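Local coordinates for protein muramidase (Sodiomyces alcalophilus, PDB 6ZM8) that cleaves bacterial peptidoglycan as a family 25 muramidase, hydrolysing the beta-1,4 links between N-acetylmuramic acid and N-acetylglucosamine, at residues W173-F178 against W193-A198; I88-A93 against S199-L204; P156-R161 against F178-D183. All coordinates share one frame; numbering follows the deposited sequence. Where two conformers were deposited one is given.

Contact 1 of 3, residues W173-F178 against W193-A198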
loop_
_atom_site.group_PDB
_atom_site.type_symbol
_atom_site.label_atom_id
_atom_site.label_comp_id
_atom_site.label_asym_id
_atom_site.label_seq_id
_atom_site.Cartn_x
_atom_site.Cartn_y
_atom_site.Cartn_z
ATOM N N TRP A 173 -16.216 -1.999 -1.105
ATOM C CA TRP A 173 -15.711 -1.470 0.153
ATOM C C TRP A 173 -16.712 -0.492 0.767
ATOM O O TRP A 173 -17.077 0.512 0.145
ATOM C CB TRP A 173 -14.368 -0.754 -0.040
ATOM C CG TRP A 173 -13.191 -1.660 -0.168
ATOM C CD1 TRP A 173 -12.531 -2.243 0.880
ATOM C CD2 TRP A 173 -12.482 -2.072 -1.354
ATOM N NE1 TRP A 173 -11.457 -2.964 0.431
ATOM C CE2 TRP A 173 -11.386 -2.863 -0.930
ATOM C CE3 TRP A 173 -12.644 -1.823 -2.729
ATOM C CZ2 TRP A 173 -10.454 -3.383 -1.828
ATOM C CZ3 TRP A 173 -11.717 -2.350 -3.617
ATOM C CH2 TRP A 173 -10.629 -3.111 -3.164
ATOM N N GLY A 174 -17.094 -0.751 2.010
ATOM C CA GLY A 174 -17.971 0.165 2.722
ATOM C C GLY A 174 -17.256 1.355 3.317
ATOM O O GLY A 174 -17.896 2.328 3.702
ATOM N N PHE A 175 -15.930 1.277 3.402
ATOM C CA PHE A 175 -15.132 2.303 4.068
ATOM C C PHE A 175 -13.699 2.147 3.593
ATOM O O PHE A 175 -13.264 1.068 3.195
ATOM C CB PHE A 175 -15.178 2.167 5.597
ATOM C CG PHE A 175 -14.778 0.818 6.097
ATOM C CD1 PHE A 175 -15.737 -0.187 6.244
ATOM C CD2 PHE A 175 -13.451 0.517 6.414
ATOM C CE1 PHE A 175 -15.368 -1.440 6.703
ATOM C CE2 PHE A 175 -13.076 -0.743 6.849
ATOM C CZ PHE A 175 -14.049 -1.726 7.015
ATOM N N TYR A 176 -12.960 3.253 3.665
ATOM C CA TYR A 176 -11.521 3.213 3.475
ATOM C C TYR A 176 -10.849 2.795 4.793
ATOM O O TYR A 176 -11.340 3.134 5.874
ATOM C CB TYR A 176 -10.936 4.544 2.959
ATOM C CG TYR A 176 -10.829 5.710 3.942
ATOM C CD1 TYR A 176 -9.739 5.814 4.785
ATOM C CD2 TYR A 176 -11.767 6.744 3.998
ATOM C CE1 TYR A 176 -9.566 6.884 5.640
ATOM C CE2 TYR A 176 -11.627 7.812 4.866
ATOM C CZ TYR A 176 -10.505 7.894 5.682
ATOM O OH TYR A 176 -10.270 8.934 6.534
ATOM N N THR A 177 -9.697 2.132 4.674
ATOM C CA THR A 177 -8.813 1.932 5.812
ATOM C C THR A 177 -7.769 3.037 5.876
ATOM O O THR A 177 -7.524 3.621 6.943
ATOM C CB THR A 177 -8.218 0.516 5.769
ATOM O OG1 THR A 177 -9.286 -0.426 5.934
ATOM C CG2 THR A 177 -7.213 0.295 6.884
ATOM N N PHE A 178 -7.138 3.332 4.726
ATOM C CA PHE A 178 -6.264 4.496 4.607
ATOM C C PHE A 178 -6.788 5.361 3.446
ATOM O O PHE A 178 -7.290 4.833 2.456
ATOM C CB PHE A 178 -4.816 4.078 4.298
ATOM C CG PHE A 178 -4.187 3.213 5.370
ATOM C CD1 PHE A 178 -3.691 3.782 6.534
ATOM C CD2 PHE A 178 -4.083 1.836 5.189
ATOM C CE1 PHE A 178 -3.065 2.989 7.490
ATOM C CE2 PHE A 178 -3.476 1.047 6.148
ATOM C CZ PHE A 178 -2.956 1.629 7.299
ATOM N N TRP A 193 -4.549 9.432 6.001
ATOM C CA TRP A 193 -5.345 9.198 7.205
ATOM C C TRP A 193 -5.601 7.713 7.344
ATOM O O TRP A 193 -5.934 7.039 6.363
ATOM C CB TRP A 193 -6.704 9.892 7.135
ATOM C CG TRP A 193 -6.650 11.388 7.066
ATOM C CD1 TRP A 193 -7.162 12.173 6.085
ATOM C CD2 TRP A 193 -6.042 12.304 8.007
ATOM N NE1 TRP A 193 -6.953 13.501 6.344
ATOM C CE2 TRP A 193 -6.219 13.623 7.490
ATOM C CE3 TRP A 193 -5.356 12.148 9.214
ATOM C CZ2 TRP A 193 -5.722 14.759 8.148
ATOM C CZ3 TRP A 193 -4.863 13.269 9.856
ATOM C CH2 TRP A 193 -5.053 14.549 9.336
ATOM N N PHE A 194 -5.521 7.224 8.578
ATOM C CA PHE A 194 -6.051 5.914 8.948
ATOM C C PHE A 194 -7.422 6.125 9.581
ATOM O O PHE A 194 -7.585 6.938 10.497
ATOM C CB PHE A 194 -5.112 5.219 9.957
ATOM C CG PHE A 194 -5.734 3.974 10.552
ATOM C CD1 PHE A 194 -5.861 2.811 9.818
ATOM C CD2 PHE A 194 -6.203 3.985 11.874
ATOM C CE1 PHE A 194 -6.432 1.677 10.386
ATOM C CE2 PHE A 194 -6.765 2.851 12.437
ATOM C CZ PHE A 194 -6.880 1.707 11.702
ATOM N N ASN A 195 -8.407 5.348 9.091
ATOM C CA ASN A 195 -9.806 5.471 9.509
ATOM C C ASN A 195 -10.088 4.633 10.753
ATOM O O ASN A 195 -10.807 3.657 10.682
ATOM C CB ASN A 195 -10.695 5.021 8.355
ATOM C CG ASN A 195 -12.152 5.251 8.569
ATOM O OD1 ASN A 195 -12.535 5.977 9.497
ATOM N ND2 ASN A 195 -12.956 4.654 7.726
ATOM N N GLY A 196 -9.592 5.062 11.872
ATOM C CA GLY A 196 -9.836 4.378 13.116
ATOM C C GLY A 196 -8.967 4.930 14.213
ATOM O O GLY A 196 -8.214 5.890 14.005
ATOM N N ASP A 197 -9.105 4.331 15.381
ATOM C CA ASP A 197 -8.360 4.731 16.565
ATOM C C ASP A 197 -7.120 3.878 16.734
ATOM O O ASP A 197 -6.799 2.988 15.953
ATOM C CB ASP A 197 -9.299 4.749 17.787
ATOM C CG ASP A 197 -9.756 3.380 18.229
ATOM O OD1 ASP A 197 -9.200 2.352 17.824
ATOM O OD2 ASP A 197 -10.695 3.370 19.092
ATOM N N ALA A 198 -6.374 4.182 17.826
ATOM C CA ALA A 198 -5.076 3.535 18.019
ATOM C C ALA A 198 -5.226 2.036 18.188
ATOM O O ALA A 198 -4.388 1.265 17.688
ATOM C CB ALA A 198 -4.364 4.156 19.184
#
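Asn-195 grips the 173-178 backbone twice, a neat case of a strand end fastened by side chain and main chain together. Its ND2 donates to Tyr-176 O (2.9 Å), the N-H lying in the carbonyl plane and the acceptor in the amide plane. Its backbone N donates to Thr-177 O, also at 2.9 Å. In the conformer of Tyr-176 described here, Asn-195 CG, anti to its own backbone N (chi1 -173°), lies over one face of the tyrosine ring, while Asn-195 CB sits 3.5 Å from Tyr-176 CE1.

Weaker CA-H...O contacts flank these bonds: Phe-194 CA approaches Thr-177 O, and Phe-178 CA comes within 3.1 Å of Trp-193 O.

Apolar contacts complete the junction. The rings of Phe-178 and Phe-194 meet obliquely, planes at 52°, with Phe-178 CE1 3.6 Å from Phe-194 CD1. Thr-177 CG2 lies alongside the latter ring.

Phe-178 and Phe-194 form a non-hydrogen-bonded antiparallel pair, beyond which Asn-195 centres an inverse gamma turn. Antiparallel pairing of strands 178-182 and 190-194 is part of the modified beta/alpha barrel of family 25.

Contact 2 of 3, residues I88-A93 against S199-L204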
loop_
_atom_site.group_PDB
_atom_site.type_symbol
_atom_site.label_atom_id
_atom_site.label_comp_id
_atom_site.label_asym_id
_atom_site.label_seq_id
_atom_site.Cartn_x
_atom_site.Cartn_y
_atom_site.Cartn_z
ATOM N N ILE A 88 3.777 -3.649 15.184
ATOM C CA ILE A 88 4.248 -2.452 14.517
ATOM C C ILE A 88 4.436 -2.669 13.012
ATOM O O ILE A 88 4.943 -1.769 12.349
ATOM C CB ILE A 88 5.536 -1.885 15.130
ATOM C CG1 ILE A 88 6.695 -2.863 15.067
ATOM C CG2 ILE A 88 5.254 -1.392 16.553
ATOM C CD1 ILE A 88 8.055 -2.216 15.257
ATOM N N THR A 89 4.024 -3.820 12.483
ATOM C CA THR A 89 4.208 -4.111 11.065
ATOM C C THR A 89 2.859 -4.189 10.395
ATOM O O THR A 89 2.034 -5.065 10.684
ATOM C CB THR A 89 4.999 -5.410 10.840
ATOM O OG1 THR A 89 6.173 -5.428 11.652
ATOM C CG2 THR A 89 5.431 -5.503 9.394
ATOM N N LEU A 90 2.597 -3.239 9.492
ATOM C CA LEU A 90 1.380 -3.291 8.708
ATOM C C LEU A 90 1.495 -4.392 7.654
ATOM O O LEU A 90 2.594 -4.696 7.163
ATOM C CB LEU A 90 1.159 -1.943 8.002
ATOM C CG LEU A 90 0.872 -0.787 8.974
ATOM C CD1 LEU A 90 0.923 0.547 8.247
ATOM C CD2 LEU A 90 -0.444 -0.974 9.687
ATOM N N PRO A 91 0.367 -4.973 7.235
ATOM C CA PRO A 91 0.408 -5.841 6.068
ATOM C C PRO A 91 0.919 -5.037 4.869
ATOM O O PRO A 91 0.629 -3.852 4.718
ATOM C CB PRO A 91 -1.049 -6.267 5.888
ATOM C CG PRO A 91 -1.831 -5.088 6.486
ATOM C CD PRO A 91 -1.015 -4.657 7.671
ATOM N N GLY A 92 1.664 -5.709 3.993
ATOM C CA GLY A 92 2.153 -5.044 2.799
ATOM C C GLY A 92 0.986 -4.562 1.932
ATOM O O GLY A 92 -0.112 -5.151 1.935
ATOM N N ALA A 93 1.267 -3.516 1.156
ATOM C CA ALA A 93 0.279 -2.947 0.253
ATOM C C ALA A 93 0.666 -3.178 -1.200
ATOM O O ALA A 93 1.829 -3.004 -1.614
ATOM C CB ALA A 93 0.122 -1.449 0.486
ATOM N N SER A 199 -6.268 1.603 18.894
ATOM C CA SER A 199 -6.531 0.178 19.071
ATOM C C SER A 199 -6.743 -0.522 17.738
ATOM O O SER A 199 -6.338 -1.666 17.530
ATOM C CB SER A 199 -7.767 -0.009 19.954
ATOM O OG SER A 199 -8.059 -1.394 20.121
ATOM N N ARG A 200 -7.454 0.134 16.854
ATOM C CA ARG A 200 -7.751 -0.458 15.550
ATOM C C ARG A 200 -6.530 -0.479 14.648
ATOM O O ARG A 200 -6.361 -1.410 13.865
ATOM C CB ARG A 200 -8.902 0.284 14.895
ATOM C CG ARG A 200 -10.247 -0.036 15.503
ATOM C CD ARG A 200 -10.678 -1.506 15.371
ATOM N NE ARG A 200 -10.907 -1.915 13.969
ATOM C CZ ARG A 200 -12.125 -2.029 13.419
ATOM N NH1 ARG A 200 -13.180 -1.788 14.181
ATOM N NH2 ARG A 200 -12.300 -2.387 12.140
ATOM N N LEU A 201 -5.663 0.538 14.752
ATOM C CA LEU A 201 -4.415 0.516 13.975
ATOM C C LEU A 201 -3.524 -0.643 14.453
ATOM O O LEU A 201 -2.932 -1.358 13.640
ATOM C CB LEU A 201 -3.715 1.880 14.076
ATOM C CG LEU A 201 -2.427 2.018 13.278
ATOM C CD1 LEU A 201 -2.640 1.741 11.782
ATOM C CD2 LEU A 201 -1.858 3.413 13.491
ATOM N N ARG A 202 -3.438 -0.800 15.770
ATOM C CA ARG A 202 -2.683 -1.921 16.313
ATOM C C ARG A 202 -3.296 -3.252 15.854
ATOM O O ARG A 202 -2.546 -4.190 15.529
ATOM C CB ARG A 202 -2.657 -1.830 17.827
ATOM C CG ARG A 202 -1.984 -2.964 18.530
ATOM C CD ARG A 202 -0.491 -2.715 18.486
ATOM N NE ARG A 202 -0.130 -1.606 19.379
ATOM C CZ ARG A 202 0.875 -0.736 19.200
ATOM N NH1 ARG A 202 1.803 -0.934 18.282
ATOM N NH2 ARG A 202 1.038 0.250 20.075
ATOM N N ALA A 203 -4.630 -3.351 15.832
ATOM C CA ALA A 203 -5.276 -4.594 15.382
ATOM C C ALA A 203 -4.953 -4.892 13.924
ATOM O O ALA A 203 -4.762 -6.048 13.553
ATOM C CB ALA A 203 -6.769 -4.523 15.602
ATOM N N LEU A 204 -4.883 -3.854 13.085
ATOM C CA LEU A 204 -4.498 -4.061 11.680
ATOM C C LEU A 204 -3.073 -4.560 11.604
ATOM O O LEU A 204 -2.761 -5.502 10.863
ATOM C CB LEU A 204 -4.677 -2.751 10.904
ATOM C CG LEU A 204 -4.203 -2.815 9.448
ATOM C CD1 LEU A 204 -5.044 -3.812 8.640
ATOM C CD2 LEU A 204 -4.288 -1.438 8.828
#
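Leu-204 packs against Leu-90 and Pro-91, setting the C-terminal helix 198-206 against the loop that leads into strand 93-95. In this TIM-barrel-like fold the loop enters the barrel at the N-terminal end of a parallel strand, and the helix lies across that end. It illustrates how a helix can be set against a barrel end largely by aliphatic groups; no hydrogen bond joins the two segments.

Leu-204 shows how the contact is built. Its CB has no close partner in the loop; the packing starts one bond further out. CG, anti to the backbone N at chi1 176°, stands 4.1 Å from Pro-91 CD and slightly farther from Leu-90 CD2. There the chain forks. CD1 turns to the proline ring, lying 4.1 Å from Pro-91 CG, and also meets Pro-156, just before strand 157-160. CD2 takes the other direction and reaches Leu-90 CD2 at 4.0 Å, with Phe-178 and Thr-177 as further neighbours. The single leucine thus straddles Leu-90 and Pro-91.

Leu-90 CD2 is shared in turn. One helical turn earlier, Leu-201 CD1 approaches it at 4.1 Å, the two side chains crossing at about a right angle, so that methyls from successive turns converge on one leucine branch. Ile-55, at the start of strand 55-61, touches Leu-90 and Leu-201 alike.

Toward the surface, in the conformer of Arg-202 described here, Ile-88 CG2 lies at the edge of the guanidinium, whose NH1 bonds to Gly-87 O. At the other end of the contact Leu-204 O, which accepts a hydrogen bond from Arg-130 NH2, has Pro-91 CD 3.7 Å away.

Contact 3 of 3, residues P156-R161 against F178-D183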
loop_
_atom_site.group_PDB
_atom_site.type_symbol
_atom_site.label_atom_id
_atom_site.label_comp_id
_atom_site.label_asym_id
_atom_site.label_seq_id
_atom_site.Cartn_x
_atom_site.Cartn_y
_atom_site.Cartn_z
ATOM N N PRO A 156 -7.879 -4.617 3.025
ATOM C CA PRO A 156 -8.225 -3.246 3.384
ATOM C C PRO A 156 -7.906 -2.281 2.226
ATOM O O PRO A 156 -6.888 -2.462 1.530
ATOM C CB PRO A 156 -7.328 -2.946 4.598
ATOM C CG PRO A 156 -7.031 -4.341 5.174
ATOM C CD PRO A 156 -6.896 -5.215 3.945
ATOM N N LEU A 157 -8.718 -1.252 2.093
ATOM C CA LEU A 157 -8.559 -0.277 1.012
ATOM C C LEU A 157 -7.722 0.913 1.456
ATOM O O LEU A 157 -8.003 1.549 2.475
ATOM C CB LEU A 157 -9.949 0.228 0.609
ATOM C CG LEU A 157 -9.956 1.305 -0.490
ATOM C CD1 LEU A 157 -9.426 0.761 -1.820
ATOM C CD2 LEU A 157 -11.382 1.840 -0.633
ATOM N N TRP A 158 -6.742 1.234 0.611
ATOM C CA TRP A 158 -5.944 2.462 0.713
ATOM C C TRP A 158 -6.277 3.269 -0.557
ATOM O O TRP A 158 -5.802 2.955 -1.644
ATOM C CB TRP A 158 -4.472 2.107 0.836
ATOM C CG TRP A 158 -3.530 3.249 0.977
ATOM C CD1 TRP A 158 -3.794 4.580 1.116
ATOM C CD2 TRP A 158 -2.096 3.120 0.996
ATOM N NE1 TRP A 158 -2.609 5.299 1.201
ATOM C CE2 TRP A 158 -1.559 4.419 1.119
ATOM C CE3 TRP A 158 -1.228 2.028 0.846
ATOM C CZ2 TRP A 158 -0.185 4.668 1.082
ATOM C CZ3 TRP A 158 0.138 2.269 0.778
ATOM C CH2 TRP A 158 0.643 3.578 0.897
ATOM N N ILE A 159 -7.174 4.235 -0.395
ATOM C CA ILE A 159 -7.708 4.970 -1.545
ATOM C C ILE A 159 -6.962 6.291 -1.692
ATOM O O ILE A 159 -6.698 6.954 -0.685
ATOM C CB ILE A 159 -9.226 5.169 -1.379
ATOM C CG1 ILE A 159 -9.906 5.604 -2.672
ATOM C CG2 ILE A 159 -9.594 6.094 -0.216
ATOM C CD1 ILE A 159 -9.868 4.556 -3.762
ATOM N N ALA A 160 -6.697 6.688 -2.925
ATOM C CA ALA A 160 -6.038 7.963 -3.186
ATOM C C ALA A 160 -7.027 8.936 -3.850
ATOM O O ALA A 160 -7.622 8.620 -4.880
ATOM C CB ALA A 160 -4.817 7.797 -4.044
ATOM N N ARG A 161 -7.120 10.133 -3.264
ATOM C CA ARG A 161 -7.889 11.228 -3.872
ATOM C C ARG A 161 -7.457 12.517 -3.159
ATOM O O ARG A 161 -7.702 12.661 -1.951
ATOM C CB ARG A 161 -9.389 11.051 -3.736
ATOM C CG ARG A 161 -10.155 12.143 -4.486
ATOM C CD ARG A 161 -11.622 12.151 -4.186
ATOM N NE ARG A 161 -12.330 13.019 -5.080
ATOM C CZ ARG A 161 -13.377 13.702 -4.734
ATOM N NH1 ARG A 161 -13.822 13.821 -3.508
ATOM N NH2 ARG A 161 -14.078 14.302 -5.664
ATOM N N PHE A 178 -7.138 3.332 4.726
ATOM C CA PHE A 178 -6.264 4.496 4.607
ATOM C C PHE A 178 -6.788 5.361 3.446
ATOM O O PHE A 178 -7.290 4.833 2.456
ATOM C CB PHE A 178 -4.816 4.078 4.298
ATOM C CG PHE A 178 -4.187 3.213 5.370
ATOM C CD1 PHE A 178 -3.691 3.782 6.534
ATOM C CD2 PHE A 178 -4.083 1.836 5.189
ATOM C CE1 PHE A 178 -3.065 2.989 7.490
ATOM C CE2 PHE A 178 -3.476 1.047 6.148
ATOM C CZ PHE A 178 -2.956 1.629 7.299
ATOM N N TRP A 179 -6.565 6.667 3.570
ATOM C CA TRP A 179 -6.898 7.636 2.519
ATOM C C TRP A 179 -5.672 8.514 2.307
ATOM O O TRP A 179 -5.235 9.225 3.225
ATOM C CB TRP A 179 -8.105 8.490 2.934
ATOM C CG TRP A 179 -8.395 9.652 2.025
ATOM C CD1 TRP A 179 -8.054 9.856 0.720
ATOM C CD2 TRP A 179 -9.099 10.842 2.451
ATOM N NE1 TRP A 179 -8.511 11.066 0.289
ATOM C CE2 TRP A 179 -9.131 11.711 1.331
ATOM C CE3 TRP A 179 -9.688 11.260 3.646
ATOM C CZ2 TRP A 179 -9.674 12.995 1.393
ATOM C CZ3 TRP A 179 -10.231 12.511 3.715
ATOM C CH2 TRP A 179 -10.212 13.370 2.600
ATOM N N GLN A 180 -5.094 8.426 1.104
ATOM C CA GLN A 180 -3.991 9.294 0.692
ATOM C C GLN A 180 -4.629 10.579 0.130
ATOM O O GLN A 180 -5.252 10.555 -0.926
ATOM C CB GLN A 180 -3.136 8.623 -0.371
ATOM C CG GLN A 180 -1.782 9.316 -0.528
ATOM C CD GLN A 180 -1.043 8.675 -1.685
ATOM O OE1 GLN A 180 -1.464 8.835 -2.850
ATOM N NE2 GLN A 180 -0.020 7.899 -1.401
ATOM N N TYR A 181 -4.467 11.669 0.886
ATOM C CA TYR A 181 -5.232 12.888 0.638
ATOM C C TYR A 181 -4.377 14.052 0.119
ATOM O O TYR A 181 -4.949 15.048 -0.304
ATOM C CB TYR A 181 -6.068 13.291 1.862
ATOM C CG TYR A 181 -5.253 13.706 3.060
ATOM C CD1 TYR A 181 -4.719 12.762 3.944
ATOM C CD2 TYR A 181 -5.022 15.045 3.331
ATOM C CE1 TYR A 181 -3.959 13.154 5.045
ATOM C CE2 TYR A 181 -4.279 15.445 4.423
ATOM C CZ TYR A 181 -3.722 14.495 5.271
ATOM O OH TYR A 181 -2.954 14.938 6.312
ATOM N N ASN A 182 -3.047 13.913 0.109
ATOM C CA ASN A 182 -2.213 14.864 -0.611
ATOM C C ASN A 182 -0.875 14.191 -0.914
ATOM O O ASN A 182 -0.562 13.134 -0.383
ATOM C CB ASN A 182 -2.059 16.215 0.136
ATOM C CG ASN A 182 -1.267 16.117 1.414
ATOM O OD1 ASN A 182 -0.162 15.556 1.447
ATOM N ND2 ASN A 182 -1.802 16.690 2.480
ATOM N N ASP A 183 -0.118 14.862 -1.791
ATOM C CA ASP A 183 1.259 14.497 -2.111
ATOM C C ASP A 183 2.249 15.535 -1.582
ATOM O O ASP A 183 3.303 15.791 -2.212
ATOM C CB ASP A 183 1.459 14.198 -3.575
ATOM C CG ASP A 183 1.136 15.331 -4.519
ATOM O OD1 ASP A 183 0.790 16.413 -4.068
ATOM O OD2 ASP A 183 1.255 15.112 -5.748
#
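The indole of Trp-158 receives Phe-178 over one face, as an edge-to-face pair with the phenyl edge toward the five-membered ring and planes at 62°. The closest touch is made by Phe-178 CB, 3.4 Å from Trp-158 CD1. Tyr-28 stacks on the same indole, and NE1 at its edge bonds to Asn-192 OD1.

Trp-179 has Tyr-181 CB over one face, 3.4 Å above the plane and displaced toward the rim. The edge of its ring meets Ile-159 O and Arg-161 O; NE1 donates to Arg-161 O (2.9 Å), near the ring plane and on a lone pair of the carbonyl. An alanine at Trp-179 would probably leave Arg-161 O without this donor and open a gap beside Tyr-181 CB.

Four backbone hydrogen bonds, from Phe-178 N to Leu-157 O at one end to Arg-161 N to Gln-180 O at the other, join the parallel strands, whose short axes lie 16° apart. Gln-180 CB lies 3.7 Å from Trp-158 NE1; beyond CG the chain is extended, and OE1 bonds to Tyr-162 OH and Tyr-135 OH, NE2 to Asp-6 OD2, which leaves the buried amide little freedom to turn.

Trp-158, Ala-160, Phe-178 and Gln-180 share the barrel interior, Ile-159 and Trp-179 the outer face. Such parallel neighbours characterise the TIM-barrel clan, although here no helix lies in the connection between them.

Overall arrangement
Contacts 1 and 3 share Phe-178 and the same curled sheet, where strand 178-182 runs parallel to 157-160 and antiparallel to 190-194; their centres are about 10 Å apart. Along the chain their segments alternate, and both are nested in the long loop closed by contact 2, whose centre lies about 11 Å from contact 1 and 16 Å from contact 3. Helix 198-206 is the next element after strand 190-194 and joins the three: Leu-204 CD2 touches Phe-178 CZ at 3.7 Å. Helix packing thus meets the sheet at the N-terminal end of the parallel strands, while contact 3 runs on toward their C-terminal ends, where TIM-barrel enzymes generally place their active sites.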